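AlyGC (Glaciecola chathamensis, PDB 5GKD) degrades alginate as a polysaccharide lyase of family 6, probably by beta-elimination at a site that holds a calcium ion. Local coordinates at residues Leu555-Tyr561 and His584-Asp588; Leu617-Lys623 and Val648-Asn654; Asn344-Asn348 and Asp387-Gln391; Arg273-Leu277 and Val410-Leu414. One frame throughout, in Å; residues are numbered along the deposited sequence.

Contact 1. Residues Leu555-Tyr561 and His584-Asp588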
loop_
_atom_site.group_PDB
_atom_site.type_symbol
_atom_site.label_atom_id
_atom_site.label_comp_id
_atom_site.label_asym_id
_atom_site.label_seq_id
_atom_site.Cartn_x
_atom_site.Cartn_y
_atom_site.Cartn_z
ATOM N N LEU A 555 0.500 18.754 17.333
ATOM C CA LEU A 555 0.649 17.408 16.790
ATOM C C LEU A 555 1.908 16.782 17.392
ATOM O O LEU A 555 2.863 16.419 16.703
ATOM C CB LEU A 555 0.709 17.439 15.267
ATOM C CG LEU A 555 -0.591 17.642 14.471
ATOM C CD1 LEU A 555 -1.113 19.058 14.559
ATOM C CD2 LEU A 555 -0.368 17.250 13.017
ATOM N N ASP A 556 1.904 16.673 18.716
ATOM C CA ASP A 556 3.158 16.326 19.365
ATOM C C ASP A 556 2.986 15.451 20.601
ATOM O O ASP A 556 3.906 15.389 21.422
ATOM C CB ASP A 556 3.935 17.601 19.725
ATOM C CG ASP A 556 3.163 18.537 20.651
ATOM O OD1 ASP A 556 1.941 18.374 20.827
ATOM O OD2 ASP A 556 3.797 19.462 21.186
ATOM N N ILE A 557 1.860 14.745 20.742
ATOM C CA ILE A 557 1.688 13.882 21.909
ATOM C C ILE A 557 2.689 12.733 21.895
ATOM O O ILE A 557 3.081 12.229 22.951
ATOM C CB ILE A 557 0.248 13.362 21.981
ATOM C CG1 ILE A 557 0.008 12.678 23.331
ATOM C CG2 ILE A 557 -0.032 12.397 20.824
ATOM C CD1 ILE A 557 -1.452 12.448 23.654
ATOM N N ASN A 558 3.117 12.302 20.713
ATOM C CA ASN A 558 4.121 11.263 20.570
ATOM C C ASN A 558 4.890 11.560 19.286
ATOM O O ASN A 558 4.580 12.510 18.562
ATOM C CB ASN A 558 3.462 9.879 20.580
ATOM C CG ASN A 558 4.388 8.788 21.070
ATOM O OD1 ASN A 558 5.522 8.665 20.612
ATOM N ND2 ASN A 558 3.912 7.998 22.017
ATOM N N HIS A 559 5.908 10.758 19.012
ATOM C CA HIS A 559 6.755 11.080 17.879
ATOM C C HIS A 559 6.105 10.659 16.551
ATOM O O HIS A 559 5.116 9.923 16.511
ATOM C CB HIS A 559 8.147 10.465 18.060
ATOM C CG HIS A 559 8.218 8.981 17.876
ATOM N ND1 HIS A 559 8.199 8.379 16.632
ATOM C CD2 HIS A 559 8.394 7.981 18.773
ATOM C CE1 HIS A 559 8.322 7.072 16.776
ATOM N NE2 HIS A 559 8.436 6.803 18.065
ATOM N N SER A 560 6.649 11.198 15.455
ATOM C CA SER A 560 6.204 10.872 14.101
ATOM C C SER A 560 4.717 11.164 13.907
ATOM O O SER A 560 3.989 10.384 13.299
ATOM C CB SER A 560 6.511 9.410 13.748
ATOM O OG SER A 560 7.892 9.143 13.840
ATOM N N TYR A 561 4.263 12.298 14.416
ATOM C CA TYR A 561 2.891 12.749 14.217
ATOM C C TYR A 561 2.911 13.675 13.011
ATOM O O TYR A 561 3.272 14.846 13.126
ATOM C CB TYR A 561 2.365 13.454 15.459
ATOM C CG TYR A 561 0.868 13.646 15.522
ATOM C CD1 TYR A 561 0.086 13.659 14.372
ATOM C CD2 TYR A 561 0.232 13.802 16.747
ATOM C CE1 TYR A 561 -1.281 13.833 14.447
ATOM C CE2 TYR A 561 -1.129 13.964 16.827
ATOM C CZ TYR A 561 -1.878 13.985 15.685
ATOM O OH TYR A 561 -3.237 14.153 15.779
ATOM N N HIS A 584 4.260 23.041 16.489
ATOM C CA HIS A 584 4.509 21.881 17.336
ATOM C C HIS A 584 4.092 20.548 16.754
ATOM O O HIS A 584 3.131 19.974 17.191
ATOM C CB HIS A 584 3.910 22.019 18.740
ATOM C CG HIS A 584 4.232 23.304 19.428
ATOM N ND1 HIS A 584 5.512 23.700 19.723
ATOM C CD2 HIS A 584 3.427 24.272 19.905
ATOM C CE1 HIS A 584 5.481 24.860 20.340
ATOM N NE2 HIS A 584 4.228 25.227 20.464
ATOM N N ILE A 585 4.847 20.084 15.772
ATOM C CA ILE A 585 4.601 18.869 15.063
ATOM C C ILE A 585 5.826 17.994 15.035
ATOM O O ILE A 585 6.857 18.412 14.600
ATOM C CB ILE A 585 4.197 19.217 13.632
ATOM C CG1 ILE A 585 2.926 20.056 13.638
ATOM C CG2 ILE A 585 4.070 17.982 12.789
ATOM C CD1 ILE A 585 2.685 20.815 12.372
ATOM N N THR A 586 5.690 16.768 15.490
ATOM C CA THR A 586 6.843 15.885 15.558
ATOM C C THR A 586 7.137 15.156 14.250
ATOM O O THR A 586 8.280 14.739 14.038
ATOM C CB THR A 586 6.661 14.844 16.668
ATOM O OG1 THR A 586 5.476 14.082 16.412
ATOM C CG2 THR A 586 6.553 15.516 18.030
ATOM N N GLY A 587 6.152 14.980 13.381
ATOM C CA GLY A 587 6.352 14.319 12.110
ATOM C C GLY A 587 6.753 15.286 11.014
ATOM O O GLY A 587 7.305 16.361 11.265
ATOM N N ASP A 588 6.483 14.891 9.779
ATOM C CA ASP A 588 6.613 15.794 8.643
ATOM C C ASP A 588 5.311 16.547 8.426
ATOM O O ASP A 588 4.250 16.154 8.917
ATOM C CB ASP A 588 6.967 15.039 7.367
ATOM C CG ASP A 588 8.205 14.184 7.519
ATOM O OD1 ASP A 588 9.288 14.713 7.850
ATOM O OD2 ASP A 588 8.093 12.966 7.317
HETATM O O HOH W 1 9.155 12.445 15.365
#

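Contact 2. Residues Leu617-Lys623 and Val648-Asn654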
loop_
_atom_site.group_PDB
_atom_site.type_symbol
_atom_site.label_atom_id
_atom_site.label_comp_id
_atom_site.label_asym_id
_atom_site.label_seq_id
_atom_site.Cartn_x
_atom_site.Cartn_y
_atom_site.Cartn_z
ATOM N N LEU A 617 8.648 22.216 13.944
ATOM C CA LEU A 617 8.316 21.032 13.156
ATOM C C LEU A 617 9.560 20.160 13.117
ATOM O O LEU A 617 10.579 20.559 12.548
ATOM C CB LEU A 617 7.875 21.429 11.744
ATOM C CG LEU A 617 7.823 20.398 10.604
ATOM C CD1 LEU A 617 6.662 19.459 10.797
ATOM C CD2 LEU A 617 7.716 21.083 9.237
ATOM N N GLN A 618 9.487 18.967 13.704
ATOM C CA GLN A 618 10.690 18.139 13.735
ATOM C C GLN A 618 11.056 17.617 12.347
ATOM O O GLN A 618 12.243 17.452 12.042
ATOM C CB GLN A 618 10.520 16.980 14.714
ATOM C CG GLN A 618 10.219 17.390 16.146
ATOM C CD GLN A 618 11.169 18.439 16.634
ATOM O OE1 GLN A 618 12.361 18.179 16.797
ATOM N NE2 GLN A 618 10.658 19.651 16.853
ATOM N N GLY A 619 10.068 17.357 11.503
ATOM C CA GLY A 619 10.296 16.781 10.194
ATOM C C GLY A 619 10.411 17.842 9.125
ATOM O O GLY A 619 10.627 19.023 9.402
ATOM N N ALA A 620 10.249 17.416 7.884
ATOM C CA ALA A 620 10.357 18.350 6.775
ATOM C C ALA A 620 9.015 19.005 6.482
ATOM O O ALA A 620 7.953 18.412 6.672
ATOM C CB ALA A 620 10.875 17.656 5.520
ATOM N N ILE A 621 9.088 20.259 6.033
ATOM C CA ILE A 621 7.960 20.914 5.373
ATOM C C ILE A 621 7.386 20.017 4.280
ATOM O O ILE A 621 6.169 19.840 4.164
ATOM C CB ILE A 621 8.414 22.261 4.787
ATOM C CG1 ILE A 621 8.973 23.168 5.887
ATOM C CG2 ILE A 621 7.293 22.910 3.987
ATOM C CD1 ILE A 621 9.835 24.306 5.339
ATOM N N ALA A 622 8.254 19.465 3.439
ATOM C CA ALA A 622 7.795 18.617 2.352
ATOM C C ALA A 622 8.931 17.701 1.933
ATOM O O ALA A 622 10.084 18.126 1.856
ATOM C CB ALA A 622 7.317 19.443 1.152
ATOM N N LYS A 623 8.595 16.445 1.685
ATOM C CA LYS A 623 9.485 15.491 1.044
ATOM C C LYS A 623 8.760 15.056 -0.213
ATOM O O LYS A 623 7.707 14.415 -0.130
ATOM C CB LYS A 623 9.777 14.291 1.948
ATOM C CG LYS A 623 10.079 14.636 3.395
ATOM C CD LYS A 623 10.578 13.424 4.149
ATOM C CE LYS A 623 11.285 13.857 5.432
ATOM N NZ LYS A 623 11.829 12.731 6.213
ATOM N N VAL A 648 12.691 24.175 12.034
ATOM C CA VAL A 648 12.080 23.191 11.147
ATOM C C VAL A 648 13.135 22.191 10.690
ATOM O O VAL A 648 14.247 22.578 10.316
ATOM C CB VAL A 648 11.411 23.869 9.937
ATOM C CG1 VAL A 648 10.975 22.832 8.925
ATOM C CG2 VAL A 648 10.237 24.707 10.386
ATOM N N GLY A 649 12.789 20.905 10.732
ATOM C CA GLY A 649 13.560 19.879 10.062
ATOM C C GLY A 649 14.672 19.228 10.850
ATOM O O GLY A 649 15.368 18.370 10.300
ATOM N N LYS A 650 14.860 19.578 12.120
ATOM C CA LYS A 650 16.034 19.124 12.852
ATOM C C LYS A 650 15.779 17.912 13.733
ATOM O O LYS A 650 16.685 17.485 14.444
ATOM C CB LYS A 650 16.597 20.275 13.698
ATOM C CG LYS A 650 17.445 21.252 12.893
ATOM C CD LYS A 650 17.163 22.693 13.258
ATOM C CE LYS A 650 17.491 22.987 14.712
ATOM N NZ LYS A 650 16.973 24.319 15.129
ATOM N N GLY A 651 14.580 17.343 13.705
ATOM C CA GLY A 651 14.315 16.182 14.533
ATOM C C GLY A 651 15.223 15.018 14.188
ATOM O O GLY A 651 15.605 14.813 13.038
ATOM N N LYS A 652 15.566 14.236 15.210
ATOM C CA LYS A 652 16.457 13.099 15.006
ATOM C C LYS A 652 15.837 12.001 14.151
ATOM O O LYS A 652 16.560 11.109 13.718
ATOM C CB LYS A 652 16.884 12.506 16.355
ATOM C CG LYS A 652 15.799 11.681 17.043
ATOM C CD LYS A 652 16.272 11.079 18.379
ATOM C CE LYS A 652 15.122 10.337 19.075
ATOM N NZ LYS A 652 15.161 10.402 20.580
ATOM N N ARG A 653 14.533 12.021 13.913
ATOM C CA ARG A 653 13.926 10.995 13.080
ATOM C C ARG A 653 13.775 11.419 11.626
ATOM O O ARG A 653 13.340 10.606 10.805
ATOM C CB ARG A 653 12.571 10.574 13.662
ATOM C CG ARG A 653 12.719 9.925 15.025
ATOM C CD ARG A 653 11.399 9.472 15.601
ATOM N NE ARG A 653 11.537 9.275 17.041
ATOM C CZ ARG A 653 11.810 8.108 17.608
ATOM N NH1 ARG A 653 11.954 7.025 16.856
ATOM N NH2 ARG A 653 11.931 8.028 18.921
ATOM N N ASN A 654 14.150 12.654 11.288
ATOM C CA ASN A 654 14.093 13.159 9.915
ATOM C C ASN A 654 15.363 12.701 9.213
ATOM O O ASN A 654 16.415 13.333 9.298
ATOM C CB ASN A 654 13.940 14.678 9.906
ATOM C CG ASN A 654 13.886 15.265 8.503
ATOM O OD1 ASN A 654 13.708 14.554 7.518
ATOM N ND2 ASN A 654 14.043 16.578 8.413
HETATM O O HOH W 2 13.371 21.169 13.912
#

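Contact 3. Residues Asn344-Asn348 and Asp387-Gln391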
loop_
_atom_site.group_PDB
_atom_site.type_symbol
_atom_site.label_atom_id
_atom_site.label_comp_id
_atom_site.label_asym_id
_atom_site.label_seq_id
_atom_site.Cartn_x
_atom_site.Cartn_y
_atom_site.Cartn_z
ATOM N N ASN A 344 5.529 29.028 -43.248
ATOM C CA ASN A 344 4.810 29.052 -41.990
ATOM C C ASN A 344 4.492 30.489 -41.574
ATOM O O ASN A 344 5.080 31.454 -42.060
ATOM C CB ASN A 344 5.614 28.325 -40.911
ATOM C CG ASN A 344 5.843 26.846 -41.260
ATOM O OD1 ASN A 344 4.931 26.033 -41.161
ATOM N ND2 ASN A 344 7.037 26.518 -41.705
ATOM N N LEU A 345 3.550 30.616 -40.652
ATOM C CA LEU A 345 3.094 31.905 -40.160
ATOM C C LEU A 345 3.126 31.875 -38.644
ATOM O O LEU A 345 2.472 31.032 -38.019
ATOM C CB LEU A 345 1.689 32.232 -40.668
ATOM C CG LEU A 345 0.982 33.434 -40.035
ATOM C CD1 LEU A 345 1.621 34.749 -40.422
ATOM C CD2 LEU A 345 -0.488 33.453 -40.426
ATOM N N ILE A 346 3.882 32.798 -38.065
ATOM C CA ILE A 346 4.065 32.916 -36.628
ATOM C C ILE A 346 3.637 34.318 -36.238
ATOM O O ILE A 346 4.260 35.299 -36.656
ATOM C CB ILE A 346 5.525 32.662 -36.211
ATOM C CG1 ILE A 346 6.011 31.294 -36.691
ATOM C CG2 ILE A 346 5.668 32.798 -34.723
ATOM C CD1 ILE A 346 7.489 31.043 -36.440
ATOM N N VAL A 347 2.575 34.416 -35.456
ATOM C CA VAL A 347 2.090 35.677 -34.930
ATOM C C VAL A 347 2.062 35.537 -33.420
ATOM O O VAL A 347 1.356 34.674 -32.885
ATOM C CB VAL A 347 0.701 36.042 -35.474
ATOM C CG1 VAL A 347 0.262 37.382 -34.889
ATOM C CG2 VAL A 347 0.715 36.083 -36.984
ATOM N N ASN A 348 2.823 36.380 -32.736
ATOM C CA ASN A 348 2.974 36.285 -31.291
ATOM C C ASN A 348 2.933 37.691 -30.723
ATOM O O ASN A 348 3.670 38.560 -31.191
ATOM C CB ASN A 348 4.298 35.586 -30.947
ATOM C CG ASN A 348 4.386 35.162 -29.507
ATOM O OD1 ASN A 348 3.893 35.840 -28.622
ATOM N ND2 ASN A 348 5.032 34.037 -29.265
ATOM N N ASP A 387 3.665 43.878 -41.004
ATOM C CA ASP A 387 2.524 44.319 -40.222
ATOM C C ASP A 387 1.378 43.342 -40.460
ATOM O O ASP A 387 0.758 43.351 -41.523
ATOM C CB ASP A 387 2.141 45.740 -40.619
ATOM C CG ASP A 387 1.121 46.344 -39.689
ATOM O OD1 ASP A 387 0.587 45.609 -38.839
ATOM O OD2 ASP A 387 0.854 47.555 -39.807
ATOM N N ILE A 388 1.107 42.478 -39.486
ATOM C CA ILE A 388 0.091 41.443 -39.610
ATOM C C ILE A 388 -0.990 41.718 -38.585
ATOM O O ILE A 388 -0.686 41.931 -37.408
ATOM C CB ILE A 388 0.674 40.034 -39.391
ATOM C CG1 ILE A 388 1.821 39.747 -40.354
ATOM C CG2 ILE A 388 -0.415 38.975 -39.532
ATOM C CD1 ILE A 388 2.539 38.458 -40.026
ATOM N N THR A 389 -2.249 41.703 -39.012
ATOM C CA THR A 389 -3.337 41.676 -38.044
ATOM C C THR A 389 -4.242 40.494 -38.369
ATOM O O THR A 389 -4.671 40.314 -39.513
ATOM C CB THR A 389 -4.094 43.018 -37.984
ATOM O OG1 THR A 389 -5.354 42.907 -38.639
ATOM C CG2 THR A 389 -3.288 44.144 -38.626
ATOM N N MET A 390 -4.467 39.650 -37.376
ATOM C CA MET A 390 -5.212 38.415 -37.566
ATOM C C MET A 390 -6.689 38.663 -37.313
ATOM O O MET A 390 -7.057 39.444 -36.436
ATOM C CB MET A 390 -4.689 37.336 -36.617
ATOM C CG MET A 390 -3.212 37.062 -36.779
ATOM S SD MET A 390 -2.863 36.267 -38.351
ATOM C CE MET A 390 -3.072 34.561 -37.909
ATOM N N GLN A 391 -7.539 38.011 -38.088
ATOM C CA GLN A 391 -8.954 38.034 -37.764
ATOM C C GLN A 391 -9.541 36.649 -37.954
ATOM O O GLN A 391 -9.120 35.897 -38.830
ATOM C CB GLN A 391 -9.717 39.058 -38.590
ATOM C CG GLN A 391 -9.930 38.695 -40.009
ATOM C CD GLN A 391 -10.839 39.705 -40.686
ATOM O OE1 GLN A 391 -11.071 39.633 -41.890
ATOM N NE2 GLN A 391 -11.355 40.660 -39.911
#

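Contact 4. Residues Arg273-Leu277 and Val410-Leu414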
loop_
_atom_site.group_PDB
_atom_site.type_symbol
_atom_site.label_atom_id
_atom_site.label_comp_id
_atom_site.label_asym_id
_atom_site.label_seq_id
_atom_site.Cartn_x
_atom_site.Cartn_y
_atom_site.Cartn_z
ATOM N N ARG A 273 2.293 19.617 -42.182
ATOM C CA ARG A 273 1.809 20.660 -43.066
ATOM C C ARG A 273 0.378 21.039 -42.724
ATOM O O ARG A 273 -0.426 20.214 -42.284
ATOM C CB ARG A 273 1.876 20.245 -44.542
ATOM C CG ARG A 273 0.952 19.113 -44.874
ATOM C CD ARG A 273 0.685 18.977 -46.364
ATOM N NE ARG A 273 1.901 18.753 -47.128
ATOM C CZ ARG A 273 2.206 17.618 -47.756
ATOM N NH1 ARG A 273 1.375 16.571 -47.737
ATOM N NH2 ARG A 273 3.353 17.546 -48.421
ATOM N N ASN A 274 0.080 22.317 -42.932
ATOM C CA ASN A 274 -1.277 22.848 -42.850
ATOM C C ASN A 274 -1.927 22.612 -41.481
ATOM O O ASN A 274 -3.132 22.403 -41.391
ATOM C CB ASN A 274 -2.154 22.269 -43.964
ATOM C CG ASN A 274 -3.287 23.189 -44.324
ATOM O OD1 ASN A 274 -3.094 24.390 -44.380
ATOM N ND2 ASN A 274 -4.486 22.641 -44.525
ATOM N N ASN A 275 -1.151 22.658 -40.405
ATOM C CA ASN A 275 -1.688 22.563 -39.056
ATOM C C ASN A 275 -1.814 23.940 -38.406
ATOM O O ASN A 275 -0.966 24.816 -38.589
ATOM C CB ASN A 275 -0.808 21.669 -38.175
ATOM C CG ASN A 275 -0.656 20.276 -38.735
ATOM O OD1 ASN A 275 -1.579 19.454 -38.665
ATOM N ND2 ASN A 275 0.510 19.998 -39.295
ATOM N N TYR A 276 -2.855 24.100 -37.594
ATOM C CA TYR A 276 -3.167 25.356 -36.926
ATOM C C TYR A 276 -3.008 25.193 -35.421
ATOM O O TYR A 276 -3.624 24.301 -34.827
ATOM C CB TYR A 276 -4.592 25.800 -37.273
ATOM C CG TYR A 276 -5.026 27.088 -36.621
ATOM C CD1 TYR A 276 -5.545 27.103 -35.327
ATOM C CD2 TYR A 276 -4.921 28.288 -37.299
ATOM C CE1 TYR A 276 -5.950 28.277 -34.744
ATOM C CE2 TYR A 276 -5.317 29.463 -36.729
ATOM C CZ TYR A 276 -5.830 29.457 -35.456
ATOM O OH TYR A 276 -6.233 30.633 -34.911
ATOM N N LEU A 277 -2.215 26.076 -34.810
ATOM C CA LEU A 277 -1.799 25.980 -33.412
ATOM C C LEU A 277 -1.984 27.337 -32.738
ATOM O O LEU A 277 -1.410 28.338 -33.180
ATOM C CB LEU A 277 -0.334 25.525 -33.304
ATOM C CG LEU A 277 0.075 24.155 -33.868
ATOM C CD1 LEU A 277 0.279 24.169 -35.361
ATOM C CD2 LEU A 277 1.336 23.632 -33.193
ATOM N N VAL A 410 -1.725 28.416 -42.744
ATOM C CA VAL A 410 -2.758 27.416 -42.957
ATOM C C VAL A 410 -3.734 27.874 -44.046
ATOM O O VAL A 410 -4.024 29.064 -44.199
ATOM C CB VAL A 410 -3.432 27.183 -41.583
ATOM C CG1 VAL A 410 -4.878 27.573 -41.562
ATOM C CG2 VAL A 410 -3.137 25.805 -41.010
ATOM N N SER A 411 -4.238 26.915 -44.818
ATOM C CA SER A 411 -5.276 27.166 -45.809
ATOM C C SER A 411 -6.558 27.704 -45.178
ATOM O O SER A 411 -6.929 27.358 -44.050
ATOM C CB SER A 411 -5.587 25.876 -46.566
ATOM O OG SER A 411 -6.710 26.052 -47.397
ATOM N N THR A 412 -7.259 28.548 -45.941
ATOM C CA THR A 412 -8.558 29.063 -45.519
ATOM C C THR A 412 -9.678 28.030 -45.609
ATOM O O THR A 412 -10.756 28.271 -45.052
ATOM C CB THR A 412 -8.972 30.275 -46.367
ATOM O OG1 THR A 412 -8.973 29.907 -47.755
ATOM C CG2 THR A 412 -8.050 31.462 -46.143
ATOM N N GLN A 413 -9.481 26.912 -46.312
ATOM C CA GLN A 413 -10.569 25.937 -46.424
ATOM C C GLN A 413 -10.632 24.924 -45.281
ATOM O O GLN A 413 -11.520 24.070 -45.295
ATOM C CB GLN A 413 -10.457 25.167 -47.751
ATOM C CG GLN A 413 -10.811 26.002 -48.956
ATOM C CD GLN A 413 -9.599 26.491 -49.697
ATOM O OE1 GLN A 413 -9.037 27.508 -49.374
ATOM N NE2 GLN A 413 -9.200 25.779 -50.716
ATOM N N LEU A 414 -9.765 25.012 -44.284
ATOM C CA LEU A 414 -9.898 24.134 -43.131
ATOM C C LEU A 414 -11.279 24.300 -42.507
ATOM O O LEU A 414 -11.828 25.402 -42.463
ATOM C CB LEU A 414 -8.822 24.432 -42.096
ATOM C CG LEU A 414 -7.394 23.937 -42.323
ATOM C CD1 LEU A 414 -6.540 24.389 -41.181
ATOM C CD2 LEU A 414 -7.356 22.428 -42.464
#

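Contact 1. Residues Leu555-Tyr561 and His584-Asp588
L555 ends its strand in a parallel bridge with I585. Its carbonyl O accepts a hydrogen bond from T586 N (3.1 Å, 160° at the hydrogen) and also meets I585 CA at 3.4 Å in a CA-H...O contact, while L555 CB packs on I585 CG1 at 3.8 Å. At D556 the path leaves the strand: its CA lies 3.7 Å from T586 CG2, and its OD2 stops 3.5 Å from H584 CB, the imidazole of H584 being bonded instead to D616. After I557, T586 OG1 donates its hydrogen to N558 O at 2.8 Å. N558 OD1 receives H559 N at 2.7 Å. S560 adopts left-handed backbone angles (58/43), which swing the chain back; a water bridges S560 N and T586 O, 2.8 Å from each. Y561 N then donates to T586 OG1 (2.9 Å, 158°), so one threonine hydroxyl spans the loop as both donor and acceptor. Y561 O receives G587 N at 2.9 Å. G587 suits this spot, since an ideal CB would fall 2.5 Å from Y561 C. The loop joins strands 551-555 and 564-565 on one coil of a parallel beta-helix and packs on the turn after strand 581-585 of the next. L555 and Y561 both rest on L531 of strand 530-534, and H559 packs against L599 of the second subunit.

Contact 2. Residues Leu617-Lys623 and Val648-Asn654
The two backbones run in parallel register only briefly. L617 bridges V648, their CA atoms 4.8 Å apart, and G649 N donates to L617 O (2.9 Å, 163°). One residue on, Q618 O receives G651 N at 2.9 Å. G649 (phi/psi 90/3) has angles at which a CB would jam against the preceding carbonyl, and its CA approaches G619 O to 3.1 Å. A CB on G651 would come within 2.7 Å of Q618 CB, so glycine there permits the close approach. The type I turn G651-N654 then folds back. Among side chains, V648 CG1 lies 3.7 Å from both L617 CD2 and I621 CG1, an apolar cluster beside the bridge. On the polar side K623 NZ donates to N654 OD1 at 2.9 Å; that oxygen also bonds S656, and N654 ND2 closes onto G649 O at 2.9 Å. I621 continues inward onto strands 606-610 and 637-641, while K623 touches I661 of strand 660-663, the next strand across its parallel sheet.

Contact 3. Residues Asn344-Asn348 and Asp387-Gln391
Apolar packing accounts for the whole contact, four side chains meeting two against two. L345 and V347 are alternate residues of one strand, so both CA-to-CB bonds point toward D387-Q391; I388 and M390, also two residues apart, point back. L345 divides its methyls between them, CD1 lying 3.8 Å from I388 CD1 and CD2 3.8 Å from M390 CE. The bent M390 side chain (chi1, chi2 and chi3 all m: -57°, -69°, -88°) brings that terminal methyl within range. V347 CG2 is 4.0 Å from I388 CG2 and 3.8 Å from M390 SD, and V347 CG1 lies 4.0 Å from M390 CG. Backbone pairing plays no part, because the closest CA atoms, those of V347 and I388, are 7.7 Å apart, a side-chain spacing rather than that of neighbouring strands. The buried surface is accordingly modest, 197 Å² in all. Polar bonding is directed along the beta-helix instead: N344 OD1 and ND2 bond the backbone of N314 and I311, and N344 N reaches N369 OD1. L345 and M390 also share P400 of strand 398-400, which pairs antiparallel with 390-392. The asparagine bonds form part of an asparagine ladder, characteristic of parallel beta-helices of the pectate-lyase-like clan, and the chain after the last coils of this helix here folds over the outer face of its sheet.

Contact 4. Residues Arg273-Leu277 and Val410-Leu414
An asparagine with left-handed backbone angles, N274 (58/35), interrupts its strand and offers its side chain to a distant loop: N274 OD1 accepts S411 N at 2.8 Å with a nearly straight angle of 172°. The same oxygen sits 3.4 Å from V410 CA, and N274 ND2, which bonds N249 OD1 on the preceding coil, touches L414 CD2 at 3.5 Å. V410 fits against the strand beyond, its CG2 3.4 Å from N275 O and 4.0 Å from Y276 CB. The loop has its own local order: residues S411-L414 make a type I turn, and S411 OG accepts Q413 N at 3.1 Å in an ST turn. N275 points the other way, bonding N250 and V247 of the adjoining coil, whereas the Y276 hydroxyl reaches E278. One well-aligned hydrogen bond, V410 packed on Y276 CB and L414 on the N274 amide, with 251 Å² buried, are consistent with a loop held by directional side-chain-to-backbone bonding and packing, not by backbone pairing between these segments.

How the contacts relate
The contacts form two pairs on separate beta-helices. Contacts 1 and 2 lie on successive coils, centres 10 Å apart, and touch directly: I585 O to Q618 N at 2.8 Å and D588 OD1 to A620 N at 2.9 Å, both probable hydrogen bonds. Contacts 3 and 4 have centres 13 Å apart and nearest atoms about 6 Å apart; they do not touch, yet N314 bonds both N344 and N275, tying them into one ladder. The pairs stand 53 to 60 Å apart between centres. None of these residues belongs to the calcium site (N180, E183, E212, E214) or to the carbonate pocket, whose E214, R240 and R264 lie on a different sheet from contacts 3 and 4.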